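Beta-glycosidase (PDB 6T2R) probably acts as a glycoside hydrolase family 16 endo-beta-galactosidase of a gut bacterium, cutting within mucin O-glycan chains to initiate their breakdown. Local coordinates at residues W47-R52 / F63-Y68; A114-A119 / D145-L150. All blocks are in the same frame, centred on the assembly; numbering follows the deposited sequence.

Interaction 1 lies near the surface, its centre about 16 Å from that of the chain, and interaction 2 is buried closer to the middle; their centres are about 18 Å apart and they do not touch. The first ties the short strand 48-49 to the loop leading into strand 68-71, using charge, a stacked arginine and a water. The second joins strand 108-116 to strand 147-148 and the residue after it inside the sandwich, chiefly through leucine, methionine and the carbon chain of an arginine, with one water at its polar end. Each contact depends on an arginine whose guanidinium has a neighbour over one face: Tyr68 over Arg49, Leu116 over Arg149.

Interaction 1. Residues W47-R52 / F63-Y68. With SO4 (sulfate ion), chain C.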
ATOM      1  N   TRP A  47      -7.336  -4.622 -11.266  1.00 27.83           N
ATOM      2  CA  TRP A  47      -7.660  -3.422 -10.456  1.00 26.71           C
ATOM      3  C   TRP A  47      -9.161  -3.105 -10.503  1.00 29.10           C
ATOM      4  O   TRP A  47      -9.819  -3.377 -11.531  1.00 28.66           O
ATOM      5  CB  TRP A  47      -6.876  -2.216 -10.946  1.00 28.01           C
ATOM      6  CG  TRP A  47      -5.396  -2.391 -10.888  1.00 29.68           C
ATOM      7  CD1 TRP A  47      -4.550  -2.616 -11.933  1.00 31.50           C
ATOM      8  CD2 TRP A  47      -4.577  -2.334  -9.719  1.00 30.73           C
ATOM      9  NE1 TRP A  47      -3.258  -2.711 -11.488  1.00 32.24           N
ATOM     10  CE2 TRP A  47      -3.241  -2.527 -10.139  1.00 32.10           C
ATOM     11  CE3 TRP A  47      -4.833  -2.146  -8.361  1.00 30.57           C
ATOM     12  CZ2 TRP A  47      -2.164  -2.502  -9.252  1.00 30.95           C
ATOM     13  CZ3 TRP A  47      -3.770  -2.134  -7.490  1.00 29.86           C
ATOM     14  CH2 TRP A  47      -2.459  -2.328  -7.924  1.00 28.70           C
ATOM     15  N   SER A  48      -9.658  -2.551  -9.407  1.00 25.96           N
ATOM     16  CA  SER A  48     -10.976  -1.891  -9.279  1.00 26.51           C
ATOM     17  C   SER A  48     -10.750  -0.607  -8.492  1.00 27.76           C
ATOM     18  O   SER A  48      -9.775  -0.550  -7.646  1.00 26.41           O
ATOM     19  CB  SER A  48     -11.978  -2.798  -8.586  1.00 27.63           C
ATOM     20  OG  SER A  48     -12.101  -4.051  -9.237  1.00 25.11           O
ATOM     21  N   ARG A  49     -11.580   0.393  -8.753  1.00 25.08           N
ATOM     22  CA  ARG A  49     -11.606   1.643  -7.959  1.00 28.12           C
ATOM     23  C   ARG A  49     -12.088   1.315  -6.555  1.00 28.88           C
ATOM     24  O   ARG A  49     -12.943   0.401  -6.393  1.00 28.44           O
ATOM     25  CB  ARG A  49     -12.473   2.722  -8.613  1.00 27.49           C
ATOM     26  CG  ARG A  49     -11.923   3.207  -9.946  1.00 29.77           C
ATOM     27  CD  ARG A  49     -12.661   4.432 -10.477  1.00 31.29           C
ATOM     28  NE  ARG A  49     -12.012   4.873 -11.702  1.00 33.95           N
ATOM     29  CZ  ARG A  49     -12.479   5.788 -12.549  1.00 31.94           C
ATOM     30  NH1 ARG A  49     -13.595   6.443 -12.312  1.00 28.22           N
ATOM     31  NH2 ARG A  49     -11.782   6.082 -13.616  1.00 34.03           N
ATOM     32  N   ILE A  50     -11.551   2.029  -5.571  1.00 26.09           N
ATOM     33  CA  ILE A  50     -11.902   1.749  -4.159  1.00 26.45           C
ATOM     34  C   ILE A  50     -13.178   2.516  -3.840  1.00 29.44           C
ATOM     35  O   ILE A  50     -13.227   3.734  -3.964  1.00 29.37           O
ATOM     36  CB  ILE A  50     -10.755   2.122  -3.199  1.00 26.54           C
ATOM     37  CG1 ILE A  50      -9.479   1.297  -3.431  1.00 28.75           C
ATOM     38  CG2 ILE A  50     -11.236   2.029  -1.764  1.00 26.33           C
ATOM     39  CD1 ILE A  50      -8.267   1.838  -2.707  1.00 27.36           C
ATOM     40  N   PRO A  51     -14.191   1.854  -3.249  1.00 33.28           N
ATOM     41  CA  PRO A  51     -15.391   2.560  -2.833  1.00 34.22           C
ATOM     42  C   PRO A  51     -15.192   3.345  -1.529  1.00 36.36           C
ATOM     43  O   PRO A  51     -14.253   3.064  -0.763  1.00 36.20           O
ATOM     44  CB  PRO A  51     -16.414   1.427  -2.658  1.00 34.68           C
ATOM     45  CG  PRO A  51     -15.586   0.216  -2.263  1.00 35.16           C
ATOM     46  CD  PRO A  51     -14.224   0.422  -2.900  1.00 33.27           C
ATOM     47  N   ARG A  52     -16.105   4.293  -1.314  1.00 33.08           N
ATOM     48  CA  ARG A  52     -16.339   5.031  -0.050  1.00 33.16           C
ATOM     49  C   ARG A  52     -16.448   4.045   1.116  1.00 34.70           C
ATOM     50  O   ARG A  52     -17.100   3.040   0.953  1.00 34.57           O
ATOM     51  CB  ARG A  52     -17.638   5.836  -0.163  1.00 33.41           C
ATOM     52  CG  ARG A  52     -17.877   6.795   0.995  1.00 32.91           C
ATOM     53  CD  ARG A  52     -16.707   7.714   1.227  1.00 33.65           C
ATOM     54  NE  ARG A  52     -16.362   8.426  -0.009  1.00 37.02           N
ATOM     55  CZ  ARG A  52     -17.054   9.459  -0.524  1.00 36.92           C
ATOM     56  NH1 ARG A  52     -16.649  10.065  -1.628  1.00 35.67           N
ATOM     57  NH2 ARG A  52     -18.158   9.892   0.058  1.00 35.90           N
ATOM     58  N   PHE A  63     -15.538   7.197  -7.007  1.00 32.16           N
ATOM     59  CA  PHE A  63     -15.593   6.679  -8.401  1.00 35.05           C
ATOM     60  C   PHE A  63     -15.470   7.844  -9.391  1.00 33.04           C
ATOM     61  O   PHE A  63     -15.373   7.604 -10.580  1.00 30.27           O
ATOM     62  CB  PHE A  63     -16.852   5.843  -8.636  1.00 36.60           C
ATOM     63  CG  PHE A  63     -16.871   4.531  -7.891  1.00 40.12           C
ATOM     64  CD1 PHE A  63     -15.710   3.976  -7.369  1.00 39.37           C
ATOM     65  CD2 PHE A  63     -18.058   3.846  -7.710  1.00 39.36           C
ATOM     66  CE1 PHE A  63     -15.744   2.777  -6.680  1.00 42.37           C
ATOM     67  CE2 PHE A  63     -18.085   2.638  -7.031  1.00 43.90           C
ATOM     68  CZ  PHE A  63     -16.929   2.103  -6.522  1.00 41.65           C
ATOM     69  N   ASP A  64     -15.344   9.074  -8.907  1.00 33.31           N
ATOM     70  CA  ASP A  64     -15.242  10.281  -9.774  1.00 33.17           C
ATOM     71  C   ASP A  64     -14.020  10.184 -10.693  1.00 31.53           C
ATOM     72  O   ASP A  64     -12.888  10.119 -10.176  1.00 29.44           O
ATOM     73  CB  ASP A  64     -15.158  11.577  -8.955  1.00 34.16           C
ATOM     74  CG  ASP A  64     -15.577  12.751  -9.804  1.00 39.15           C
ATOM     75  OD1 ASP A  64     -15.062  12.856 -10.953  1.00 43.10           O
ATOM     76  OD2 ASP A  64     -16.455  13.512  -9.344  1.00 39.00           O
ATOM     77  N   ASP A  65     -14.241  10.317 -12.004  1.00 34.28           N
ATOM     78  CA  ASP A  65     -13.179  10.253 -13.042  1.00 34.80           C
ATOM     79  C   ASP A  65     -12.120  11.327 -12.798  1.00 31.23           C
ATOM     80  O   ASP A  65     -10.970  11.158 -13.221  1.00 30.16           O
ATOM     81  CB  ASP A  65     -13.766  10.384 -14.442  1.00 36.71           C
ATOM     82  CG  ASP A  65     -14.489   9.137 -14.884  1.00 39.96           C
ATOM     83  OD1 ASP A  65     -14.152   8.058 -14.370  1.00 37.61           O
ATOM     84  OD2 ASP A  65     -15.382   9.255 -15.743  1.00 40.35           O
ATOM     85  N   ARG A  66     -12.469  12.389 -12.112  1.00 28.99           N
ATOM     86  CA  ARG A  66     -11.501  13.478 -11.855  1.00 30.33           C
ATOM     87  C   ARG A  66     -10.455  13.035 -10.830  1.00 30.97           C
ATOM     88  O   ARG A  66      -9.548  13.841 -10.553  1.00 32.07           O
ATOM     89  CB  ARG A  66     -12.238  14.736 -11.409  1.00 33.48           C
ATOM     90  CG  ARG A  66     -13.028  15.418 -12.523  1.00 34.29           C
ATOM     91  CD  ARG A  66     -13.877  16.546 -11.975  1.00 35.41           C
ATOM     92  NE  ARG A  66     -14.780  15.982 -10.982  1.00 46.38           N
ATOM     93  CZ  ARG A  66     -15.520  16.664 -10.092  1.00 55.31           C
ATOM     94  NH1 ARG A  66     -15.496  17.988 -10.033  1.00 52.09           N
ATOM     95  NH2 ARG A  66     -16.299  16.006  -9.249  1.00 52.10           N
ATOM     96  N   CYS A  67     -10.559  11.827 -10.272  1.00 30.75           N
ATOM     97  CA  CYS A  67      -9.589  11.343  -9.255  1.00 30.97           C
ATOM     98  C   CYS A  67      -8.553  10.387  -9.889  1.00 30.95           C
ATOM     99  O   CYS A  67      -7.644   9.915  -9.186  1.00 30.06           O
ATOM    100  CB  CYS A  67     -10.335  10.695  -8.099  1.00 31.48           C
ATOM    101  SG  CYS A  67     -11.264  11.883  -7.090  1.00 32.30           S
ATOM    102  N   TYR A  68      -8.687  10.098 -11.177  1.00 30.37           N
ATOM    103  CA  TYR A  68      -7.940   9.025 -11.886  1.00 29.95           C
ATOM    104  C   TYR A  68      -7.425   9.570 -13.218  1.00 28.47           C
ATOM    105  O   TYR A  68      -8.155  10.323 -13.863  1.00 30.82           O
ATOM    106  CB  TYR A  68      -8.849   7.833 -12.143  1.00 26.47           C
ATOM    107  CG  TYR A  68      -9.412   7.253 -10.882  1.00 28.51           C
ATOM    108  CD1 TYR A  68     -10.538   7.794 -10.293  1.00 28.65           C
ATOM    109  CD2 TYR A  68      -8.797   6.182 -10.264  1.00 28.55           C
ATOM    110  CE1 TYR A  68     -11.062   7.263  -9.126  1.00 32.67           C
ATOM    111  CE2 TYR A  68      -9.279   5.667  -9.074  1.00 30.63           C
ATOM    112  CZ  TYR A  68     -10.424   6.193  -8.515  1.00 32.25           C
ATOM    113  OH  TYR A  68     -10.922   5.645  -7.374  1.00 33.70           O
TER
HETATM  114  S   SO4 C 302     -19.787  12.299  -2.246  1.00 60.00           S
HETATM  115  O1  SO4 C 302     -18.745  11.803  -3.090  1.00 60.21           O
HETATM  116  O2  SO4 C 302     -20.224  13.630  -2.676  1.00 65.13           O
HETATM  117  O3  SO4 C 302     -20.896  11.383  -2.324  1.00 70.75           O
HETATM  118  O4  SO4 C 302     -19.304  12.394  -0.882  1.00 47.06           O
HETATM  119  O   HOH W   1     -11.140   5.693  -4.601  1.00 25.68           O
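The guanidinium of Arg49 lies almost flat on the ring of Tyr68, with the two planes only 5° apart and their centres 3.9 Å apart. It is a cation-pi stack, and the carbon chain joins in: CD of Arg49 comes over the same ring, 3.7 Å from the centroid, as a CH-pi contact. A chain extended from CG to NE carries the arginine obliquely across the ring face, its CB near the hydroxyl and its NH2 near CB of Tyr68.

With one face taken by the ring, the polar edge turns to the loop. NH1 of Arg49 forms a salt bridge to OD1 of Asp65 at 2.7 Å; OD1 lies in the guanidinium plane and the bond is fairly straight, 163°, while the carboxylate itself stands nearly perpendicular to that plane. NH2 adds a weak bond to the same oxygen, and NH1 a weak one to the carbonyl O of Phe63. Stack and edge together fix the rotation of the group.

In the beta-sandwich of family 16, this stitches strand 48-49, which pairs with strand 92-98, to the loop before strand 68-71. That loop has its own brace: Asp64 OD1 accepts from the backbone N of Arg66 in an Asx turn, and the Arg66 guanidinium grips the carboxylate side-on.

At the start of the loop, Phe63 presses its ring against the chain, CD1 lying 3.7 Å from CB of Arg49 and CZ 4.0 Å from CB of Pro51. A water donates to OH of Tyr68 at 2.8 Å and bridges it to Ile50 O; that hydroxyl has the carbonyl of Ser62 as its strongest partner, with Gly96 O also near. Further along, NH1 and NH2 of Arg52 hold a sulfate, probably from the crystallisation liquor, which Asn82, Asn84 and the Ala90 backbone also bind.

Interaction 2. Residues A114-A119 / D145-L150; sequences ARLHGA and DIMERL
The bulged strand of family 16 enzymes, with its Glu-x-Asp-x-x-Glu signature running from Glu143 to Glu148, supplies one side of this contact: Met147 from the strand and Arg149 just after it point towards Leu116. Ile146 and Met147 both face Ile126, which makes a classic beta bulge. From the bulge on, Met147 points into the interior of the sandwich and Glu148 the other way; in relatives the first glutamate of this signature is the nucleophile and the last the general acid/base, roles that Glu143 and Glu148 probably keep here.

Leu116 and Arg149 share most of the contact. The CD1 methyl of Leu116 packs against CB of Arg149 at 3.4 Å and meets SD of Met147 at 3.9 Å. The leucine and arginine side chains run past one another in opposite directions, and NH2 reaches the backbone between His117 and Gly118. CG of Arg149 is anti to its own N (chi1 -154°), and bends at the next two torsions bring the group round until CB of Leu116 lies over one face, 3.5 Å from NH2.

The charged end is buried, but it has partners: NH1 bonds to the carbonyl of Asp153. NH2 comes within 3.3 Å of Gly118 N, a meeting of two donors, and instead gives its hydrogen bond to a water 3.1 Å away, which donates weakly to O of Leu116.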
ATOM      1  N   ALA A 114       6.848   5.011  -7.315  1.00 28.45           N
ATOM      2  CA  ALA A 114       5.867   6.105  -7.225  1.00 28.40           C
ATOM      3  C   ALA A 114       6.598   7.398  -6.944  1.00 31.02           C
ATOM      4  O   ALA A 114       7.618   7.381  -6.191  1.00 29.44           O
ATOM      5  CB  ALA A 114       4.863   5.835  -6.122  1.00 31.90           C
ATOM      6  N   ARG A 115       6.037   8.480  -7.482  1.00 31.28           N
ATOM      7  CA  ARG A 115       6.477   9.860  -7.206  1.00 31.29           C
ATOM      8  C   ARG A 115       5.336  10.559  -6.467  1.00 30.01           C
ATOM      9  O   ARG A 115       4.213  10.474  -6.942  1.00 30.89           O
ATOM     10  CB  ARG A 115       6.892  10.532  -8.516  1.00 32.31           C
ATOM     11  CG  ARG A 115       7.302  11.992  -8.341  1.00 38.95           C
ATOM     12  CD  ARG A 115       8.192  12.542  -9.454  1.00 37.55           C
ATOM     13  NE  ARG A 115       7.455  12.494 -10.690  1.00 39.63           N
ATOM     14  CZ  ARG A 115       7.975  12.454 -11.915  1.00 38.76           C
ATOM     15  NH1 ARG A 115       9.276  12.438 -12.112  1.00 40.86           N
ATOM     16  NH2 ARG A 115       7.176  12.367 -12.955  1.00 36.27           N
ATOM     17  N   LEU A 116       5.637  11.222  -5.351  1.00 30.33           N
ATOM     18  CA  LEU A 116       4.645  11.887  -4.466  1.00 32.25           C
ATOM     19  C   LEU A 116       4.805  13.395  -4.587  1.00 32.78           C
ATOM     20  O   LEU A 116       5.898  13.807  -5.008  1.00 31.86           O
ATOM     21  CB  LEU A 116       4.879  11.430  -3.018  1.00 29.92           C
ATOM     22  CG  LEU A 116       4.870   9.916  -2.808  1.00 29.89           C
ATOM     23  CD1 LEU A 116       5.009   9.549  -1.343  1.00 29.38           C
ATOM     24  CD2 LEU A 116       3.601   9.285  -3.383  1.00 30.56           C
ATOM     25  N   HIS A 117       3.779  14.131  -4.134  1.00 32.95           N
ATOM     26  CA  HIS A 117       3.683  15.617  -4.138  1.00 30.28           C
ATOM     27  C   HIS A 117       3.161  16.104  -2.778  1.00 31.82           C
ATOM     28  O   HIS A 117       2.082  15.670  -2.388  1.00 31.24           O
ATOM     29  CB  HIS A 117       2.822  16.087  -5.319  1.00 30.09           C
ATOM     30  CG  HIS A 117       3.344  15.626  -6.640  1.00 29.67           C
ATOM     31  ND1 HIS A 117       4.252  16.375  -7.381  1.00 30.08           N
ATOM     32  CD2 HIS A 117       3.147  14.476  -7.321  1.00 28.30           C
ATOM     33  CE1 HIS A 117       4.604  15.693  -8.454  1.00 31.65           C
ATOM     34  NE2 HIS A 117       3.930  14.517  -8.452  1.00 30.87           N
ATOM     35  N   GLY A 118       3.921  16.964  -2.082  1.00 33.18           N
ATOM     36  CA  GLY A 118       3.535  17.577  -0.800  1.00 34.56           C
ATOM     37  C   GLY A 118       2.193  18.285  -0.898  1.00 35.02           C
ATOM     38  O   GLY A 118       1.928  18.903  -1.913  1.00 31.85           O
ATOM     39  N   ALA A 119       1.377  18.160   0.146  1.00 36.30           N
ATOM     40  CA  ALA A 119       0.082  18.831   0.359  1.00 36.70           C
ATOM     41  C   ALA A 119      -0.311  18.620   1.822  1.00 36.56           C
ATOM     42  O   ALA A 119      -0.221  17.482   2.301  1.00 36.20           O
ATOM     43  CB  ALA A 119      -0.979  18.267  -0.555  1.00 40.36           C
ATOM     44  N   ASP A 145       1.594  -1.921   5.811  1.00 25.05           N
ATOM     45  CA  ASP A 145       1.714  -0.578   5.194  1.00 27.30           C
ATOM     46  C   ASP A 145       3.081  -0.514   4.520  1.00 24.50           C
ATOM     47  O   ASP A 145       4.084  -0.374   5.219  1.00 23.96           O
ATOM     48  CB  ASP A 145       1.474   0.473   6.281  1.00 28.21           C
ATOM     49  CG  ASP A 145       0.085   0.352   6.889  1.00 28.98           C
ATOM     50  OD1 ASP A 145      -0.798  -0.218   6.213  1.00 23.74           O
ATOM     51  OD2 ASP A 145      -0.103   0.817   8.022  1.00 27.71           O
ATOM     52  N   ILE A 146       3.131  -0.649   3.206  1.00 25.16           N
ATOM     53  CA  ILE A 146       4.410  -0.556   2.434  1.00 24.07           C
ATOM     54  C   ILE A 146       4.835   0.915   2.322  1.00 24.33           C
ATOM     55  O   ILE A 146       6.046   1.187   2.306  1.00 26.58           O
ATOM     56  CB  ILE A 146       4.239  -1.231   1.068  1.00 23.86           C
ATOM     57  CG1 ILE A 146       3.711  -2.660   1.236  1.00 24.11           C
ATOM     58  CG2 ILE A 146       5.540  -1.163   0.290  1.00 23.92           C
ATOM     59  CD1 ILE A 146       3.296  -3.389  -0.031  1.00 23.85           C
ATOM     60  N   MET A 147       3.885   1.859   2.294  1.00 26.20           N
ATOM     61  CA  MET A 147       4.206   3.312   2.247  1.00 22.16           C
ATOM     62  C   MET A 147       3.037   4.135   2.800  1.00 23.23           C
ATOM     63  O   MET A 147       1.891   3.909   2.392  1.00 21.18           O
ATOM     64  CB  MET A 147       4.494   3.708   0.797  1.00 24.61           C
ATOM     65  CG  MET A 147       5.109   5.073   0.597  1.00 26.06           C
ATOM     66  SD  MET A 147       3.943   6.432   0.786  1.00 26.81           S
ATOM     67  CE  MET A 147       2.870   6.145  -0.629  1.00 29.89           C
ATOM     68  N   GLU A 148       3.347   5.076   3.686  1.00 25.40           N
ATOM     69  CA  GLU A 148       2.488   6.212   4.080  1.00 27.36           C
ATOM     70  C   GLU A 148       3.354   7.467   4.085  1.00 27.31           C
ATOM     71  O   GLU A 148       4.431   7.395   4.641  1.00 27.94           O
ATOM     72  CB  GLU A 148       1.908   5.885   5.439  1.00 32.57           C
ATOM     73  CG  GLU A 148       1.176   4.562   5.394  1.00 38.39           C
ATOM     74  CD  GLU A 148       0.181   4.410   6.493  1.00 45.96           C
ATOM     75  OE1 GLU A 148       0.573   3.791   7.530  1.00 57.06           O
ATOM     76  OE2 GLU A 148      -0.937   4.925   6.318  1.00 46.48           O
ATOM     77  N   ARG A 149       2.959   8.512   3.364  1.00 31.84           N
ATOM     78  CA  ARG A 149       3.684   9.810   3.349  1.00 33.00           C
ATOM     79  C   ARG A 149       2.710  10.933   3.751  1.00 31.14           C
ATOM     80  O   ARG A 149       1.751  11.249   3.008  1.00 29.93           O
ATOM     81  CB  ARG A 149       4.374  10.033   2.002  1.00 34.49           C
ATOM     82  CG  ARG A 149       5.597  10.939   2.091  1.00 37.76           C
ATOM     83  CD  ARG A 149       5.293  12.387   2.466  1.00 38.74           C
ATOM     84  NE  ARG A 149       4.644  12.981   1.322  1.00 38.10           N
ATOM     85  CZ  ARG A 149       5.276  13.651   0.358  1.00 38.82           C
ATOM     86  NH1 ARG A 149       6.563  13.927   0.449  1.00 36.44           N
ATOM     87  NH2 ARG A 149       4.603  14.059  -0.700  1.00 37.23           N
ATOM     88  N   LEU A 150       3.004  11.534   4.894  1.00 31.27           N
ATOM     89  CA  LEU A 150       2.196  12.595   5.547  1.00 34.89           C
ATOM     90  C   LEU A 150       2.621  13.973   5.032  1.00 32.64           C
ATOM     91  O   LEU A 150       3.826  14.316   5.116  1.00 33.53           O
ATOM     92  CB  LEU A 150       2.438  12.521   7.060  1.00 34.46           C
ATOM     93  CG  LEU A 150       1.452  11.687   7.882  1.00 37.07           C
ATOM     94  CD1 LEU A 150       1.035  10.420   7.161  1.00 39.83           C
ATOM     95  CD2 LEU A 150       2.034  11.351   9.241  1.00 36.99           C
TER
HETATM   96  O   HOH W   2       6.767  15.236  -2.500  1.00 35.21           O